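Local atomic coordinates of N-glycosylase/DNA lyase (Methanocaldococcus jannaschii, PDB entry 3FHF), a protein that is a DNA glycosylase/lyase of the helix-hairpin-helix superfamily, with an all-helical fold. Residues Ala59-Ile63 against Gly210-Lys214; Arg143-Asp149 against Lys196-Leu202; Phe45-Cys49 against Gly70-Leu74. All blocks are in the same frame, centred on the assembly; numbering follows the deposited sequence.

Contact 1 (Ala59-Ile63 against Gly210-Lys214); sequences AEGGI and GKVLK
A salt bridge at 2.6 Å joins NZ of K211 to OE2 of E60, in a surface contact where the C-terminal tail after helix 197-209 packs on the first turn of helix 59-69. Each side chain reaches for it: E60 runs m, t through chi1 and chi2, and K211 takes m, t, m, t. G210, at phi/psi 79/9, ends the helix where a CB would jam against the carbonyl before it, so glycine fits. K211 and V212 then run extended. Next to the ion pair L213 (m, t) inserts its CD1, 3.5 Å from E60 CG and 4.0 Å from A59 CB. Small A59 lets the tail come close: its CA lies 6.6 Å from that of K214, and its CB 3.5 Å from K214 O. K214 (p, t, t, t) passes I63, with K214 CE 4.0 Å from I63 CG1. The K214 ammonium goes on to E47 (salt bridge) and Q66, and OXT to H140 and N144, among helices 41-54, 59-69 and 135-144; V212 meets helix 22-34.

Contact 2 (Arg143-Asp149 against Lys196-Leu202); sequences RNVGYDD and KLSELDL
K196 occupies the N-cap of helix 197-209, where its N donates to OE2 of E199 (3.0 Å) and its CD lies 3.3 Å from CB of D148. L197, one residue on, turns an apolar side chain toward D149, its CD1 being 3.7 Å from D149 O; water 2 lies 3.0 Å from L197 N and 2.7 Å from D149 OD1. S198 is the closest in register, its CA 4.6 Å from that of D148. Its N donates to D148 O (3.1 Å), and its hydroxyl, in the p rotamer, donates to D148 OD1 (2.6 Å). A small polar residue suits this tight spot. One turn later D201 receives R143: NH1 to OD1 is a 2.8 Å salt bridge, and water 1 spans R143 NH2 (3.1 Å) and D201 OD1 (2.8 Å). R143 (t, m, m) is steadied by N144 OD1, 2.8 Å from its NE. After R143 on the other segment, G146 at positive phi is the C' residue of a Schellman motif, its N bonded to R143 O (3.1 Å). Thus D201 OD1 answers buried R143 and D148 O answers the S198 amide in the first turn; D148 and D149 are in turn paired with K34 and K120, tying two helix ends through a charge network.

Contact 3 (Phe45-Cys49 against Gly70-Leu74); sequences FKELC and GDGFL
This is mainly apolar side-chain packing between the middle of helix 41-54 and the turn that leads from helix 59-69 into the short helix 72-75; it is partly buried, its centre about 16 Å from the centre of the chain. The two segments approach with K46 and F73 in register, their CA atoms 6.7 Å apart. F73 (chi1 m) directs its ring at the longer helix. CB of C49 sits squarely over one face, 3.7 Å from the ring centroid and 4° off the normal, a CH-pi contact, and SG of C49 adds an oblique sulfur-aromatic contact at 4.3 Å from that centroid. A small, polarisable cysteine leaves room for the ring. At the ring's edge K46 CG lies 4.0 Å from F73 CD1. One helical turn before C49, F45 (chi1 t) brings CD2 to 3.4 Å from CD2 of L74, while F73 O lies at the edge of the F45 ring, 3.5 Å from F45 CE2. K46 folds over the turn through chi2 p, so that its CE is 3.5 Å from G70 O and 3.8 Å from D71 CA. The positive phi of 58° favours glycine at G70, whose O accepts F73 N at 3.1 Å. I100 of helix 93-103 touches both C49 and F73, and F73 O bonds to R104. Cohesion thus comes from apolar packing and the CH-pi and sulfur-aromatic contacts, while D71 keeps its polar end for T75.

How the contacts relate
Along the chain contact 3 closes before contact 2 opens, whereas contacts 1 and 3 cross, because segment 59-63 falls between 45-49 and 70-74. Contact 2 lies wholly within the span between the two halves of contact 1. Their centres are about 15 Å (1 and 2), 17 Å (1 and 3) and 21 Å (2 and 3) apart. K214 bridges all three: its NZ forms a salt bridge with E47, and its OXT hydrogen-bonds N144 and makes a weaker, long ion pair with R143. Helix 197-209 enters contact 2 and leads straight into the tail of contact 1, and helices 41-54, 59-69 and 72-75 run in succession. The extreme C-terminus is thereby locked between helix 41-54 and helix 135-144, uniting distant parts of an all-helical fold.

Contact 1 (Ala59-Ile63 against Gly210-Lys214)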
loop_
_atom_site.group_PDB
_atom_site.type_symbol
_atom_site.label_atom_id
_atom_site.label_comp_id
_atom_site.label_asym_id
_atom_site.label_seq_id
_atom_site.Cartn_x
_atom_site.Cartn_y
_atom_site.Cartn_z
ATOM N N ALA A 59 2.395 0.327 10.198
ATOM C CA ALA A 59 1.250 -0.470 9.773
ATOM C C ALA A 59 0.558 -0.986 11.021
ATOM O O ALA A 59 -0.665 -0.985 11.124
ATOM C CB ALA A 59 1.711 -1.640 8.912
ATOM N N GLU A 60 1.368 -1.419 11.977
ATOM C CA GLU A 60 0.858 -1.947 13.227
ATOM C C GLU A 60 0.111 -0.839 13.961
ATOM O O GLU A 60 -0.922 -1.085 14.584
ATOM C CB GLU A 60 2.031 -2.489 14.042
ATOM C CG GLU A 60 2.999 -3.257 13.144
ATOM C CD GLU A 60 4.091 -3.983 13.891
ATOM O OE1 GLU A 60 3.785 -4.984 14.575
ATOM O OE2 GLU A 60 5.260 -3.553 13.787
ATOM N N GLY A 61 0.624 0.384 13.858
ATOM C CA GLY A 61 -0.025 1.513 14.495
ATOM C C GLY A 61 -1.319 1.837 13.770
ATOM O O GLY A 61 -2.332 2.160 14.391
ATOM N N GLY A 62 -1.284 1.752 12.445
ATOM C CA GLY A 62 -2.471 2.020 11.661
ATOM C C GLY A 62 -3.547 1.008 11.987
ATOM O O GLY A 62 -4.713 1.364 12.152
ATOM N N ILE A 63 -3.158 -0.261 12.086
ATOM C CA ILE A 63 -4.113 -1.314 12.401
ATOM C C ILE A 63 -4.797 -1.066 13.738
ATOM O O ILE A 63 -5.994 -1.325 13.877
ATOM C CB ILE A 63 -3.441 -2.705 12.443
ATOM C CG1 ILE A 63 -2.917 -3.073 11.053
ATOM C CG2 ILE A 63 -4.442 -3.748 12.913
ATOM C CD1 ILE A 63 -2.178 -4.392 11.002
ATOM N N GLY A 210 10.939 -9.915 8.280
ATOM C CA GLY A 210 10.557 -11.200 8.836
ATOM C C GLY A 210 9.101 -11.192 9.261
ATOM O O GLY A 210 8.623 -12.128 9.904
ATOM N N LYS A 211 8.383 -10.133 8.906
ATOM C CA LYS A 211 6.973 -10.037 9.262
ATOM C C LYS A 211 6.084 -9.905 8.031
ATOM O O LYS A 211 6.550 -9.541 6.958
ATOM C CB LYS A 211 6.737 -8.839 10.188
ATOM C CG LYS A 211 7.621 -8.856 11.418
ATOM C CD LYS A 211 7.034 -8.051 12.563
ATOM C CE LYS A 211 6.908 -6.576 12.249
ATOM N NZ LYS A 211 6.438 -5.829 13.463
ATOM N N VAL A 212 4.803 -10.210 8.206
ATOM C CA VAL A 212 3.816 -10.110 7.138
ATOM C C VAL A 212 2.624 -9.304 7.664
ATOM O O VAL A 212 1.751 -9.838 8.347
ATOM C CB VAL A 212 3.323 -11.498 6.692
ATOM C CG1 VAL A 212 2.237 -11.343 5.632
ATOM C CG2 VAL A 212 4.487 -12.310 6.128
ATOM N N LEU A 213 2.594 -8.015 7.346
ATOM C CA LEU A 213 1.509 -7.150 7.806
ATOM C C LEU A 213 0.602 -6.769 6.636
ATOM O O LEU A 213 0.054 -7.645 5.964
ATOM C CB LEU A 213 2.103 -5.901 8.475
ATOM C CG LEU A 213 3.035 -6.167 9.669
ATOM C CD1 LEU A 213 3.653 -4.859 10.149
ATOM C CD2 LEU A 213 2.250 -6.819 10.801
ATOM N N LYS A 214 0.431 -5.470 6.398
ATOM C CA LYS A 214 -0.399 -4.984 5.288
ATOM C C LYS A 214 -0.109 -3.502 5.052
ATOM O O LYS A 214 0.750 -2.967 5.787
ATOM C CB LYS A 214 -1.891 -5.173 5.589
ATOM C CG LYS A 214 -2.467 -4.204 6.613
ATOM C CD LYS A 214 -3.990 -4.263 6.628
ATOM C CE LYS A 214 -4.571 -3.129 7.464
ATOM N NZ LYS A 214 -6.055 -3.061 7.396
ATOM O OXT LYS A 214 -0.722 -2.899 4.147
#

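Contact 2 (Arg143-Asp149 against Lys196-Leu202)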
loop_
_atom_site.group_PDB
_atom_site.type_symbol
_atom_site.label_atom_id
_atom_site.label_comp_id
_atom_site.label_asym_id
_atom_site.label_seq_id
_atom_site.Cartn_x
_atom_site.Cartn_y
_atom_site.Cartn_z
ATOM N N ARG A 143 -4.185 -2.336 -3.380
ATOM C CA ARG A 143 -3.620 -3.650 -3.063
ATOM C C ARG A 143 -4.390 -4.227 -1.863
ATOM O O ARG A 143 -4.824 -5.388 -1.872
ATOM C CB ARG A 143 -2.130 -3.513 -2.698
ATOM C CG ARG A 143 -1.305 -4.831 -2.699
ATOM C CD ARG A 143 -1.628 -5.726 -1.498
ATOM N NE ARG A 143 -1.292 -5.078 -0.231
ATOM C CZ ARG A 143 -0.061 -4.996 0.265
ATOM N NH1 ARG A 143 0.957 -5.530 -0.394
ATOM N NH2 ARG A 143 0.156 -4.369 1.413
ATOM N N ASN A 144 -4.575 -3.402 -0.836
ATOM C CA ASN A 144 -5.252 -3.848 0.371
ATOM C C ASN A 144 -6.731 -4.221 0.216
ATOM O O ASN A 144 -7.294 -4.891 1.085
ATOM C CB ASN A 144 -5.038 -2.816 1.489
ATOM C CG ASN A 144 -3.636 -2.907 2.088
ATOM O OD1 ASN A 144 -2.752 -3.524 1.507
ATOM N ND2 ASN A 144 -3.438 -2.300 3.247
ATOM N N VAL A 145 -7.354 -3.815 -0.887
ATOM C CA VAL A 145 -8.741 -4.181 -1.114
ATOM C C VAL A 145 -8.871 -5.197 -2.239
ATOM O O VAL A 145 -9.948 -5.383 -2.793
ATOM C CB VAL A 145 -9.650 -2.944 -1.391
ATOM C CG1 VAL A 145 -9.624 -2.018 -0.174
ATOM C CG2 VAL A 145 -9.215 -2.220 -2.655
ATOM N N GLY A 146 -7.757 -5.837 -2.595
ATOM C CA GLY A 146 -7.818 -6.881 -3.602
ATOM C C GLY A 146 -7.228 -6.776 -4.994
ATOM O O GLY A 146 -7.364 -7.728 -5.764
ATOM N N TYR A 147 -6.588 -5.668 -5.350
ATOM C CA TYR A 147 -6.032 -5.575 -6.694
ATOM C C TYR A 147 -4.588 -6.065 -6.701
ATOM O O TYR A 147 -3.834 -5.821 -5.765
ATOM C CB TYR A 147 -6.188 -4.145 -7.219
ATOM C CG TYR A 147 -7.651 -3.787 -7.404
ATOM C CD1 TYR A 147 -8.361 -4.213 -8.535
ATOM C CD2 TYR A 147 -8.348 -3.095 -6.415
ATOM C CE1 TYR A 147 -9.738 -3.961 -8.670
ATOM C CE2 TYR A 147 -9.717 -2.835 -6.537
ATOM C CZ TYR A 147 -10.403 -3.272 -7.664
ATOM O OH TYR A 147 -11.752 -3.027 -7.763
ATOM N N ASP A 148 -4.208 -6.769 -7.760
ATOM C CA ASP A 148 -2.879 -7.369 -7.812
ATOM C C ASP A 148 -1.793 -6.777 -8.682
ATOM O O ASP A 148 -0.650 -7.214 -8.583
ATOM C CB ASP A 148 -3.003 -8.840 -8.204
ATOM C CG ASP A 148 -3.865 -9.631 -7.247
ATOM O OD1 ASP A 148 -3.595 -9.605 -6.022
ATOM O OD2 ASP A 148 -4.808 -10.290 -7.730
ATOM N N ASP A 149 -2.118 -5.798 -9.516
ATOM C CA ASP A 149 -1.112 -5.263 -10.423
ATOM C C ASP A 149 -0.625 -3.833 -10.195
ATOM O O ASP A 149 -0.308 -3.128 -11.155
ATOM C CB ASP A 149 -1.610 -5.442 -11.869
ATOM C CG ASP A 149 -0.491 -5.323 -12.903
ATOM O OD1 ASP A 149 0.643 -5.763 -12.619
ATOM O OD2 ASP A 149 -0.754 -4.808 -14.014
ATOM N N LYS A 196 2.536 -11.762 -8.472
ATOM C CA LYS A 196 1.840 -10.538 -8.855
ATOM C C LYS A 196 2.476 -9.444 -8.001
ATOM O O LYS A 196 3.133 -9.749 -7.009
ATOM C CB LYS A 196 0.357 -10.638 -8.511
ATOM C CG LYS A 196 -0.354 -11.825 -9.129
ATOM C CD LYS A 196 -1.785 -11.920 -8.616
ATOM C CE LYS A 196 -2.448 -13.217 -9.067
ATOM N NZ LYS A 196 -2.400 -13.364 -10.550
ATOM N N LEU A 197 2.282 -8.182 -8.367
ATOM C CA LEU A 197 2.861 -7.093 -7.579
ATOM C C LEU A 197 2.330 -7.072 -6.150
ATOM O O LEU A 197 3.062 -6.744 -5.224
ATOM C CB LEU A 197 2.602 -5.743 -8.256
ATOM C CG LEU A 197 3.508 -5.479 -9.462
ATOM C CD1 LEU A 197 3.066 -4.210 -10.173
ATOM C CD2 LEU A 197 4.962 -5.358 -8.986
ATOM N N SER A 198 1.064 -7.432 -5.961
ATOM C CA SER A 198 0.480 -7.452 -4.617
ATOM C C SER A 198 1.274 -8.416 -3.726
ATOM O O SER A 198 1.600 -8.100 -2.578
ATOM C CB SER A 198 -0.982 -7.908 -4.686
ATOM O OG SER A 198 -1.077 -9.162 -5.337
ATOM N N GLU A 199 1.587 -9.587 -4.278
ATOM C CA GLU A 199 2.324 -10.634 -3.571
ATOM C C GLU A 199 3.801 -10.302 -3.386
ATOM O O GLU A 199 4.364 -10.499 -2.299
ATOM C CB GLU A 199 2.198 -11.957 -4.333
ATOM C CG GLU A 199 0.776 -12.487 -4.449
ATOM C CD GLU A 199 0.633 -13.599 -5.482
ATOM O OE1 GLU A 199 -0.309 -14.403 -5.343
ATOM O OE2 GLU A 199 1.437 -13.669 -6.437
ATOM N N LEU A 200 4.428 -9.808 -4.448
ATOM C CA LEU A 200 5.847 -9.463 -4.402
ATOM C C LEU A 200 6.127 -8.495 -3.266
ATOM O O LEU A 200 7.135 -8.620 -2.572
ATOM C CB LEU A 200 6.292 -8.824 -5.724
ATOM C CG LEU A 200 7.784 -8.489 -5.839
ATOM C CD1 LEU A 200 8.573 -9.784 -5.877
ATOM C CD2 LEU A 200 8.061 -7.660 -7.091
ATOM N N ASP A 201 5.231 -7.532 -3.087
ATOM C CA ASP A 201 5.381 -6.532 -2.043
ATOM C C ASP A 201 5.551 -7.161 -0.668
ATOM O O ASP A 201 6.393 -6.720 0.121
ATOM C CB ASP A 201 4.173 -5.590 -2.034
ATOM C CG ASP A 201 4.234 -4.584 -0.899
ATOM O OD1 ASP A 201 3.623 -4.845 0.167
ATOM O OD2 ASP A 201 4.908 -3.542 -1.071
ATOM N N LEU A 202 4.746 -8.181 -0.376
ATOM C CA LEU A 202 4.827 -8.860 0.913
ATOM C C LEU A 202 6.092 -9.723 1.030
ATOM O O LEU A 202 6.674 -9.820 2.112
ATOM C CB LEU A 202 3.563 -9.700 1.159
ATOM C CG LEU A 202 2.268 -8.868 1.247
ATOM C CD1 LEU A 202 1.059 -9.772 1.519
ATOM C CD2 LEU A 202 2.410 -7.834 2.367
HETATM O O HOH W 1 2.935 -3.501 2.487
HETATM O O HOH W 2 1.402 -7.947 -11.204
#

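Contact 3 (Phe45-Cys49 against Gly70-Leu74)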
loop_
_atom_site.group_PDB
_atom_site.type_symbol
_atom_site.label_atom_id
_atom_site.label_comp_id
_atom_site.label_asym_id
_atom_site.label_seq_id
_atom_site.Cartn_x
_atom_site.Cartn_y
_atom_site.Cartn_z
ATOM N N PHE A 45 -13.900 2.248 2.988
ATOM C CA PHE A 45 -13.514 3.595 3.408
ATOM C C PHE A 45 -12.545 3.553 4.590
ATOM O O PHE A 45 -11.660 4.410 4.711
ATOM C CB PHE A 45 -14.736 4.434 3.801
ATOM C CG PHE A 45 -14.408 5.885 4.043
ATOM C CD1 PHE A 45 -14.068 6.716 2.982
ATOM C CD2 PHE A 45 -14.366 6.400 5.332
ATOM C CE1 PHE A 45 -13.685 8.042 3.199
ATOM C CE2 PHE A 45 -13.982 7.727 5.565
ATOM C CZ PHE A 45 -13.641 8.548 4.495
ATOM N N LYS A 46 -12.727 2.573 5.477
ATOM C CA LYS A 46 -11.839 2.429 6.626
ATOM C C LYS A 46 -10.432 2.070 6.160
ATOM O O LYS A 46 -9.450 2.492 6.768
ATOM C CB LYS A 46 -12.330 1.333 7.582
ATOM C CG LYS A 46 -13.295 1.785 8.668
ATOM C CD LYS A 46 -14.674 2.074 8.120
ATOM C CE LYS A 46 -15.710 2.076 9.235
ATOM N NZ LYS A 46 -17.096 2.230 8.717
ATOM N N GLU A 47 -10.331 1.270 5.101
ATOM C CA GLU A 47 -9.018 0.891 4.583
ATOM C C GLU A 47 -8.361 2.080 3.904
ATOM O O GLU A 47 -7.136 2.212 3.912
ATOM C CB GLU A 47 -9.124 -0.262 3.588
ATOM C CG GLU A 47 -9.349 -1.597 4.244
ATOM C CD GLU A 47 -8.248 -1.960 5.225
ATOM O OE1 GLU A 47 -7.084 -2.120 4.800
ATOM O OE2 GLU A 47 -8.552 -2.082 6.427
ATOM N N LEU A 48 -9.177 2.944 3.314
ATOM C CA LEU A 48 -8.649 4.129 2.654
ATOM C C LEU A 48 -8.026 5.023 3.724
ATOM O O LEU A 48 -6.982 5.636 3.510
ATOM C CB LEU A 48 -9.767 4.885 1.937
ATOM C CG LEU A 48 -9.336 6.169 1.218
ATOM C CD1 LEU A 48 -8.432 5.830 0.033
ATOM C CD2 LEU A 48 -10.559 6.911 0.742
ATOM N N CYS A 49 -8.677 5.082 4.883
ATOM C CA CYS A 49 -8.192 5.891 5.987
ATOM C C CYS A 49 -6.924 5.294 6.572
ATOM O O CYS A 49 -6.039 6.023 7.010
ATOM C CB CYS A 49 -9.274 6.023 7.056
ATOM S SG CYS A 49 -10.671 7.025 6.500
ATOM N N GLY A 70 -12.473 2.887 14.107
ATOM C CA GLY A 70 -13.486 2.190 13.329
ATOM C C GLY A 70 -14.518 3.082 12.657
ATOM O O GLY A 70 -14.183 3.903 11.798
ATOM N N ASP A 71 -15.780 2.913 13.041
ATOM C CA ASP A 71 -16.874 3.698 12.474
ATOM C C ASP A 71 -16.632 5.201 12.581
ATOM O O ASP A 71 -17.195 5.984 11.818
ATOM C CB ASP A 71 -18.192 3.327 13.162
ATOM C CG ASP A 71 -19.298 4.329 12.890
ATOM O OD1 ASP A 71 -19.262 5.426 13.485
ATOM O OD2 ASP A 71 -20.200 4.026 12.078
ATOM N N GLY A 72 -15.784 5.595 13.524
ATOM C CA GLY A 72 -15.486 7.001 13.720
ATOM C C GLY A 72 -14.889 7.713 12.518
ATOM O O GLY A 72 -14.926 8.947 12.444
ATOM N N PHE A 73 -14.322 6.961 11.581
ATOM C CA PHE A 73 -13.739 7.577 10.392
ATOM C C PHE A 73 -14.848 8.218 9.558
ATOM O O PHE A 73 -14.596 9.098 8.735
ATOM C CB PHE A 73 -12.991 6.526 9.558
ATOM C CG PHE A 73 -11.636 6.159 10.106
ATOM C CD1 PHE A 73 -11.248 4.823 10.201
ATOM C CD2 PHE A 73 -10.735 7.146 10.499
ATOM C CE1 PHE A 73 -9.981 4.477 10.677
ATOM C CE2 PHE A 73 -9.462 6.811 10.977
ATOM C CZ PHE A 73 -9.085 5.474 11.065
ATOM N N LEU A 74 -16.080 7.782 9.792
ATOM C CA LEU A 74 -17.233 8.301 9.062
ATOM C C LEU A 74 -18.169 9.179 9.887
ATOM O O LEU A 74 -18.857 10.034 9.338
ATOM C CB LEU A 74 -18.052 7.141 8.491
ATOM C CG LEU A 74 -17.472 6.388 7.299
ATOM C CD1 LEU A 74 -18.256 5.111 7.064
ATOM C CD2 LEU A 74 -17.517 7.285 6.073
#